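Long-range contact in VlsE1 (Borreliella burgdorferi, PDB 1L8W), which is a variable surface lipoprotein of the outer membrane whose antigenic switching probably helps the Lyme disease spirochaete evade the host immune response: residues Ala182-Gly195 against Gly258-Ile272. Sequence-based numbering, arbitrary orientation.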
ATOM      1  N   ALA A 182       5.552  15.080 -10.977  1.00 57.98           N
ATOM      2  CA  ALA A 182       5.527  13.645 -10.694  1.00 56.73           C
ATOM      3  C   ALA A 182       6.387  12.859 -11.677  1.00 56.29           C
ATOM      4  O   ALA A 182       6.430  11.628 -11.623  1.00 56.01           O
ATOM      5  CB  ALA A 182       4.093  13.129 -10.739  1.00 56.46           C
ATOM      6  N   LYS A 183       7.069  13.568 -12.574  1.00 55.82           N
ATOM      7  CA  LYS A 183       7.918  12.926 -13.572  1.00 53.43           C
ATOM      8  C   LYS A 183       9.390  12.843 -13.191  1.00 51.84           C
ATOM      9  O   LYS A 183       9.896  13.638 -12.395  1.00 51.65           O
ATOM     10  CB  LYS A 183       7.772  13.628 -14.922  1.00 55.21           C
ATOM     11  CG  LYS A 183       6.655  13.051 -15.784  1.00 57.18           C
ATOM     12  CD  LYS A 183       6.986  11.625 -16.220  1.00 57.55           C
ATOM     13  CE  LYS A 183       5.872  11.020 -17.066  1.00 59.07           C
ATOM     14  NZ  LYS A 183       6.233   9.677 -17.599  1.00 56.85           N
ATOM     15  N   GLY A 184      10.067  11.865 -13.781  1.00 49.32           N
ATOM     16  CA  GLY A 184      11.470  11.646 -13.506  1.00 47.55           C
ATOM     17  C   GLY A 184      11.674  10.151 -13.409  1.00 47.22           C
ATOM     18  O   GLY A 184      11.415   9.555 -12.368  1.00 47.98           O
ATOM     19  N   GLU A 185      12.129   9.548 -14.501  1.00 46.16           N
ATOM     20  CA  GLU A 185      12.345   8.108 -14.560  1.00 45.16           C
ATOM     21  C   GLU A 185      13.644   7.679 -13.883  1.00 42.66           C
ATOM     22  O   GLU A 185      14.168   6.598 -14.155  1.00 44.01           O
ATOM     23  CB  GLU A 185      12.352   7.652 -16.025  1.00 47.53           C
ATOM     24  CG  GLU A 185      13.553   8.158 -16.821  1.00 50.37           C
ATOM     25  CD  GLU A 185      13.420   7.932 -18.316  1.00 51.27           C
ATOM     26  OE1 GLU A 185      13.348   6.762 -18.751  1.00 51.61           O
ATOM     27  OE2 GLU A 185      13.390   8.936 -19.058  1.00 55.00           O
ATOM     28  N   ASN A 186      14.158   8.523 -12.993  1.00 38.86           N
ATOM     29  CA  ASN A 186      15.403   8.226 -12.289  1.00 33.99           C
ATOM     30  C   ASN A 186      15.409   6.877 -11.567  1.00 29.29           C
ATOM     31  O   ASN A 186      16.451   6.235 -11.458  1.00 28.34           O
ATOM     32  CB  ASN A 186      15.713   9.332 -11.268  1.00 35.73           C
ATOM     33  CG  ASN A 186      15.873  10.696 -11.910  1.00 38.92           C
ATOM     34  OD1 ASN A 186      16.722  10.890 -12.780  1.00 40.85           O
ATOM     35  ND2 ASN A 186      15.055  11.653 -11.480  1.00 41.61           N
ATOM     36  N   ASN A 187      14.255   6.440 -11.076  1.00 25.54           N
ATOM     37  CA  ASN A 187      14.207   5.182 -10.337  1.00 24.35           C
ATOM     38  C   ASN A 187      13.564   3.988 -11.038  1.00 24.38           C
ATOM     39  O   ASN A 187      13.294   2.967 -10.410  1.00 24.89           O
ATOM     40  CB  ASN A 187      13.546   5.422  -8.978  1.00 21.92           C
ATOM     41  CG  ASN A 187      14.321   6.421  -8.123  1.00 18.70           C
ATOM     42  OD1 ASN A 187      15.479   6.187  -7.777  1.00 17.12           O
ATOM     43  ND2 ASN A 187      13.689   7.543  -7.790  1.00 14.21           N
ATOM     44  N   LYS A 188      13.346   4.108 -12.342  1.00 24.09           N
ATOM     45  CA  LYS A 188      12.748   3.027 -13.112  1.00 23.90           C
ATOM     46  C   LYS A 188      13.485   1.710 -12.891  1.00 23.89           C
ATOM     47  O   LYS A 188      12.915   0.634 -13.073  1.00 25.82           O
ATOM     48  CB  LYS A 188      12.735   3.388 -14.605  1.00 25.36           C
ATOM     49  CG  LYS A 188      14.086   3.788 -15.198  1.00 23.22           C
ATOM     50  CD  LYS A 188      13.915   4.190 -16.668  1.00 27.00           C
ATOM     51  CE  LYS A 188      15.164   4.873 -17.246  1.00 27.55           C
ATOM     52  NZ  LYS A 188      16.301   3.932 -17.493  1.00 32.57           N
ATOM     53  N   GLY A 189      14.749   1.803 -12.488  1.00 23.23           N
ATOM     54  CA  GLY A 189      15.543   0.617 -12.229  1.00 21.55           C
ATOM     55  C   GLY A 189      15.024  -0.219 -11.067  1.00 22.48           C
ATOM     56  O   GLY A 189      15.481  -1.339 -10.848  1.00 24.07           O
ATOM     57  N   ALA A 190      14.070   0.315 -10.315  1.00 23.39           N
ATOM     58  CA  ALA A 190      13.504  -0.421  -9.187  1.00 25.02           C
ATOM     59  C   ALA A 190      12.759  -1.666  -9.680  1.00 24.13           C
ATOM     60  O   ALA A 190      12.534  -2.604  -8.924  1.00 22.87           O
ATOM     61  CB  ALA A 190      12.566   0.479  -8.394  1.00 26.52           C
ATOM     62  N   GLY A 191      12.410  -1.673 -10.965  1.00 23.94           N
ATOM     63  CA  GLY A 191      11.699  -2.798 -11.553  1.00 21.31           C
ATOM     64  C   GLY A 191      12.451  -4.115 -11.522  1.00 22.23           C
ATOM     65  O   GLY A 191      11.833  -5.181 -11.543  1.00 21.12           O
ATOM     66  N   LYS A 192      13.778  -4.056 -11.467  1.00 20.98           N
ATOM     67  CA  LYS A 192      14.596  -5.267 -11.453  1.00 20.85           C
ATOM     68  C   LYS A 192      14.295  -6.162 -10.260  1.00 21.61           C
ATOM     69  O   LYS A 192      14.578  -7.362 -10.284  1.00 23.13           O
ATOM     70  CB  LYS A 192      16.084  -4.902 -11.448  1.00 18.44           C
ATOM     71  CG  LYS A 192      16.500  -4.013 -12.608  1.00 17.06           C
ATOM     72  CD  LYS A 192      17.979  -3.667 -12.559  1.00 17.40           C
ATOM     73  CE  LYS A 192      18.385  -2.937 -13.836  1.00 17.95           C
ATOM     74  NZ  LYS A 192      19.843  -2.667 -13.859  1.00 26.53           N
ATOM     75  N   LEU A 193      13.732  -5.570  -9.216  1.00 20.58           N
ATOM     76  CA  LEU A 193      13.397  -6.295  -7.998  1.00 20.67           C
ATOM     77  C   LEU A 193      12.124  -7.101  -8.176  1.00 20.94           C
ATOM     78  O   LEU A 193      11.841  -8.005  -7.391  1.00 21.85           O
ATOM     79  CB  LEU A 193      13.224  -5.307  -6.837  1.00 17.78           C
ATOM     80  CG  LEU A 193      14.431  -4.394  -6.605  1.00 16.31           C
ATOM     81  CD1 LEU A 193      14.180  -3.526  -5.404  1.00 16.55           C
ATOM     82  CD2 LEU A 193      15.690  -5.219  -6.406  1.00 12.74           C
ATOM     83  N   PHE A 194      11.368  -6.770  -9.221  1.00 19.79           N
ATOM     84  CA  PHE A 194      10.109  -7.438  -9.520  1.00 21.37           C
ATOM     85  C   PHE A 194      10.256  -8.632 -10.460  1.00 25.04           C
ATOM     86  O   PHE A 194       9.264  -9.247 -10.855  1.00 24.20           O
ATOM     87  CB  PHE A 194       9.116  -6.420 -10.097  1.00 19.16           C
ATOM     88  CG  PHE A 194       8.694  -5.363  -9.103  1.00 16.84           C
ATOM     89  CD1 PHE A 194       9.577  -4.365  -8.712  1.00 17.26           C
ATOM     90  CD2 PHE A 194       7.443  -5.417  -8.500  1.00 17.78           C
ATOM     91  CE1 PHE A 194       9.223  -3.442  -7.732  1.00 19.65           C
ATOM     92  CE2 PHE A 194       7.077  -4.496  -7.517  1.00 18.13           C
ATOM     93  CZ  PHE A 194       7.966  -3.509  -7.130  1.00 16.65           C
ATOM     94  N   GLY A 195      11.495  -8.973 -10.801  1.00 28.42           N
ATOM     95  CA  GLY A 195      11.718 -10.087 -11.702  1.00 32.41           C
ATOM     96  C   GLY A 195      12.167 -11.349 -10.996  1.00 33.95           C
ATOM     97  O   GLY A 195      11.942 -11.513  -9.801  1.00 35.35           O
ATOM     98  N   GLY A 258      12.029  -9.474 -15.406  1.00 42.87           N
ATOM     99  CA  GLY A 258      12.399  -8.359 -16.252  1.00 40.88           C
ATOM    100  C   GLY A 258      13.320  -7.387 -15.545  1.00 40.16           C
ATOM    101  O   GLY A 258      13.668  -7.584 -14.380  1.00 37.78           O
ATOM    102  N   ALA A 259      13.706  -6.334 -16.257  1.00 38.58           N
ATOM    103  CA  ALA A 259      14.605  -5.327 -15.715  1.00 37.11           C
ATOM    104  C   ALA A 259      13.858  -4.085 -15.276  1.00 36.73           C
ATOM    105  O   ALA A 259      12.938  -4.157 -14.459  1.00 38.84           O
ATOM    106  CB  ALA A 259      15.652  -4.959 -16.754  1.00 39.40           C
ATOM    107  N   GLU A 260      14.254  -2.944 -15.828  1.00 33.81           N
ATOM    108  CA  GLU A 260      13.640  -1.671 -15.485  1.00 34.37           C
ATOM    109  C   GLU A 260      12.169  -1.609 -15.859  1.00 33.11           C
ATOM    110  O   GLU A 260      11.682  -2.422 -16.636  1.00 33.12           O
ATOM    111  CB  GLU A 260      14.353  -0.525 -16.208  1.00 36.10           C
ATOM    112  CG  GLU A 260      15.866  -0.534 -16.102  1.00 40.97           C
ATOM    113  CD  GLU A 260      16.476   0.767 -16.599  1.00 43.01           C
ATOM    114  OE1 GLU A 260      16.104   1.218 -17.706  1.00 42.67           O
ATOM    115  OE2 GLU A 260      17.326   1.338 -15.878  1.00 42.57           O
ATOM    116  N   PHE A 261      11.461  -0.644 -15.283  1.00 30.83           N
ATOM    117  CA  PHE A 261      10.066  -0.441 -15.626  1.00 30.31           C
ATOM    118  C   PHE A 261      10.179   0.274 -16.975  1.00 31.97           C
ATOM    119  O   PHE A 261      10.797   1.339 -17.073  1.00 30.93           O
ATOM    120  CB  PHE A 261       9.374   0.451 -14.592  1.00 28.36           C
ATOM    121  CG  PHE A 261       9.015  -0.264 -13.305  1.00 29.08           C
ATOM    122  CD1 PHE A 261       8.128  -1.338 -13.313  1.00 28.74           C
ATOM    123  CD2 PHE A 261       9.537   0.160 -12.087  1.00 26.72           C
ATOM    124  CE1 PHE A 261       7.764  -1.980 -12.124  1.00 29.58           C
ATOM    125  CE2 PHE A 261       9.182  -0.471 -10.894  1.00 26.81           C
ATOM    126  CZ  PHE A 261       8.294  -1.544 -10.911  1.00 28.24           C
ATOM    127  N   GLY A 262       9.601  -0.317 -18.013  1.00 33.31           N
ATOM    128  CA  GLY A 262       9.706   0.269 -19.339  1.00 35.43           C
ATOM    129  C   GLY A 262       8.600   1.195 -19.809  1.00 35.93           C
ATOM    130  O   GLY A 262       8.843   2.066 -20.643  1.00 37.40           O
ATOM    131  N   GLN A 263       7.390   1.018 -19.294  1.00 33.82           N
ATOM    132  CA  GLN A 263       6.282   1.863 -19.709  1.00 33.65           C
ATOM    133  C   GLN A 263       6.347   3.255 -19.078  1.00 35.76           C
ATOM    134  O   GLN A 263       6.912   3.430 -17.995  1.00 35.82           O
ATOM    135  CB  GLN A 263       4.961   1.180 -19.368  1.00 32.10           C
ATOM    136  CG  GLN A 263       4.806  -0.193 -20.017  1.00 31.51           C
ATOM    137  CD  GLN A 263       4.975  -0.144 -21.527  1.00 29.11           C
ATOM    138  OE1 GLN A 263       4.228   0.540 -22.223  1.00 30.93           O
ATOM    139  NE2 GLN A 263       5.963  -0.867 -22.036  1.00 27.87           N
ATOM    140  N   ASP A 264       5.781   4.243 -19.766  1.00 35.58           N
ATOM    141  CA  ASP A 264       5.775   5.612 -19.264  1.00 36.01           C
ATOM    142  C   ASP A 264       4.817   5.767 -18.093  1.00 35.09           C
ATOM    143  O   ASP A 264       5.020   6.622 -17.236  1.00 34.79           O
ATOM    144  CB  ASP A 264       5.391   6.595 -20.376  1.00 39.17           C
ATOM    145  CG  ASP A 264       6.487   6.766 -21.416  1.00 41.44           C
ATOM    146  OD1 ASP A 264       7.610   7.172 -21.047  1.00 42.41           O
ATOM    147  OD2 ASP A 264       6.225   6.499 -22.608  1.00 45.75           O
ATOM    148  N   GLU A 265       3.772   4.943 -18.059  1.00 34.65           N
ATOM    149  CA  GLU A 265       2.795   5.002 -16.977  1.00 35.09           C
ATOM    150  C   GLU A 265       3.457   4.678 -15.644  1.00 35.46           C
ATOM    151  O   GLU A 265       3.036   5.172 -14.602  1.00 34.48           O
ATOM    152  CB  GLU A 265       1.636   4.036 -17.239  1.00 37.08           C
ATOM    153  CG  GLU A 265       0.727   4.462 -18.389  1.00 37.57           C
ATOM    154  CD  GLU A 265       1.179   3.924 -19.726  1.00 37.27           C
ATOM    155  OE1 GLU A 265       2.402   3.742 -19.914  1.00 32.97           O
ATOM    156  OE2 GLU A 265       0.305   3.692 -20.594  1.00 38.72           O
HETATM  157  N   MSE A 266       4.478   3.827 -15.679  1.00 35.64           N
HETATM  158  CA  MSE A 266       5.225   3.481 -14.478  1.00 37.04           C
HETATM  159  C   MSE A 266       6.419   4.450 -14.479  1.00 37.75           C
HETATM  160  O   MSE A 266       6.252   5.627 -14.796  1.00 38.68           O
HETATM  161  CB  MSE A 266       5.692   2.016 -14.524  1.00 37.37           C
HETATM  162  CG  MSE A 266       4.595   0.973 -14.219  1.00 39.20           C
HETATM  163 SE   MSE A 266       3.809   1.032 -12.402  1.00 41.71          SE
HETATM  164  CE  MSE A 266       2.428   2.320 -12.764  1.00 40.05           C
ATOM    165  N   LYS A 267       7.612   3.974 -14.145  1.00 37.40           N
ATOM    166  CA  LYS A 267       8.801   4.840 -14.133  1.00 38.19           C
ATOM    167  C   LYS A 267       8.712   6.010 -13.150  1.00 35.29           C
ATOM    168  O   LYS A 267       9.702   6.377 -12.525  1.00 35.32           O
ATOM    169  CB  LYS A 267       9.084   5.387 -15.541  1.00 39.75           C
ATOM    170  CG  LYS A 267       9.641   4.361 -16.514  1.00 41.52           C
ATOM    171  CD  LYS A 267      10.066   5.011 -17.827  1.00 43.06           C
ATOM    172  CE  LYS A 267      10.825   4.015 -18.700  1.00 45.69           C
ATOM    173  NZ  LYS A 267      11.250   4.588 -20.009  1.00 46.67           N
ATOM    174  N   LYS A 268       7.528   6.600 -13.024  1.00 34.40           N
ATOM    175  CA  LYS A 268       7.320   7.707 -12.097  1.00 31.73           C
ATOM    176  C   LYS A 268       7.407   7.209 -10.653  1.00 30.32           C
ATOM    177  O   LYS A 268       7.017   6.081 -10.345  1.00 29.79           O
ATOM    178  CB  LYS A 268       5.966   8.355 -12.357  1.00 32.57           C
ATOM    179  CG  LYS A 268       5.948   9.230 -13.590  1.00 35.57           C
ATOM    180  CD  LYS A 268       4.557   9.752 -13.881  1.00 37.36           C
ATOM    181  CE  LYS A 268       3.744   8.736 -14.657  1.00 40.09           C
ATOM    182  NZ  LYS A 268       3.655   7.431 -13.958  1.00 39.99           N
ATOM    183  N   ASP A 269       7.911   8.069  -9.776  1.00 28.98           N
ATOM    184  CA  ASP A 269       8.106   7.749  -8.366  1.00 27.36           C
ATOM    185  C   ASP A 269       6.895   7.340  -7.539  1.00 25.17           C
ATOM    186  O   ASP A 269       7.010   6.481  -6.670  1.00 23.76           O
ATOM    187  CB  ASP A 269       8.806   8.917  -7.668  1.00 28.11           C
ATOM    188  CG  ASP A 269      10.212   9.147  -8.190  1.00 29.74           C
ATOM    189  OD1 ASP A 269      10.982   8.165  -8.274  1.00 27.07           O
ATOM    190  OD2 ASP A 269      10.546  10.311  -8.509  1.00 30.79           O
ATOM    191  N   ASP A 270       5.744   7.951  -7.774  1.00 23.96           N
ATOM    192  CA  ASP A 270       4.576   7.584  -6.988  1.00 23.56           C
ATOM    193  C   ASP A 270       3.996   6.229  -7.419  1.00 22.00           C
ATOM    194  O   ASP A 270       3.418   5.515  -6.597  1.00 21.25           O
ATOM    195  CB  ASP A 270       3.526   8.702  -7.036  1.00 24.53           C
ATOM    196  CG  ASP A 270       3.127   9.076  -8.445  1.00 29.31           C
ATOM    197  OD1 ASP A 270       3.835   8.673  -9.398  1.00 25.47           O
ATOM    198  OD2 ASP A 270       2.103   9.788  -8.593  1.00 31.17           O
ATOM    199  N   GLN A 271       4.186   5.873  -8.691  1.00 20.47           N
ATOM    200  CA  GLN A 271       3.722   4.599  -9.244  1.00 20.39           C
ATOM    201  C   GLN A 271       4.644   3.471  -8.782  1.00 21.25           C
ATOM    202  O   GLN A 271       4.197   2.376  -8.417  1.00 20.96           O
ATOM    203  CB  GLN A 271       3.731   4.647 -10.767  1.00 22.51           C
ATOM    204  CG  GLN A 271       2.923   5.791 -11.366  1.00 27.13           C
ATOM    205  CD  GLN A 271       1.468   5.740 -10.964  1.00 27.74           C
ATOM    206  OE1 GLN A 271       0.819   4.701 -11.075  1.00 28.80           O
ATOM    207  NE2 GLN A 271       0.942   6.865 -10.501  1.00 32.59           N
ATOM    208  N   ILE A 272       5.943   3.742  -8.816  1.00 18.85           N
ATOM    209  CA  ILE A 272       6.928   2.771  -8.372  1.00 20.63           C
ATOM    210  C   ILE A 272       6.716   2.512  -6.877  1.00 19.82           C
ATOM    211  O   ILE A 272       6.631   1.364  -6.448  1.00 19.09           O
ATOM    212  CB  ILE A 272       8.350   3.295  -8.594  1.00 18.68           C
ATOM    213  CG1 ILE A 272       8.585   3.482 -10.094  1.00 19.63           C
ATOM    214  CG2 ILE A 272       9.356   2.353  -7.965  1.00 17.47           C
ATOM    215  CD1 ILE A 272       9.902   4.118 -10.443  1.00 19.45           C
TER
HETATM  216  O   HOH W   1       9.403  10.438 -10.973  1.00 44.16           O
HETATM  217  O   HOH W   2       8.898   8.778 -18.873  1.00 61.42           O
HETATM  218  O   HOH W   3      11.676   7.242 -10.968  1.00 25.27           O
HETATM  219  O   HOH W   4      15.692  -8.944 -12.687  1.00 42.23           O
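Phe-261 lays one ring face on the 3-10 segment 188-193, where the loop 182-195 of this largely helical lipoprotein meets the chain leading into helix 269-281. This is the tight part. Gly-191 CA sits 3.6 Å from the Phe-261 ring centroid, a CH-pi contact close to the ring normal, and with no side chain on Gly-191 its backbone lies close against that of Ala-259 to Phe-261. Phe-194 offers a face to Phe-261 CZ, the planes inclined at 54°, while Ala-190 CB packs on Ile-272 CG2 at 3.7 Å. Behind, Phe-194 rests on helix 269-281 and Ile-272 on helix 205-216. Lys-188 O is gripped twice, by Phe-261 N (2.9 Å) and Gly-191 N, from opposite faces of its carbonyl plane.

The lysine-glutamate side is looser. Lys-188 turns its chain at chi4 (73°) to bring NZ 2.7 Å from Glu-260 OE1 in a salt bridge; that of Glu-185 OE1 with Lys-267 NZ is longer, 3.3 Å, its hydrogen bond weak. Water 3 accepts from Asn-187 N and lies in donating range of Gly-184 O and Lys-267 O. Beside it is a firm polar link: Asn-187 ND2 donates almost straight (167°) to the syn side of Asp-269 OD1, 2.8 Å away and tilted somewhat out of the carboxylate plane.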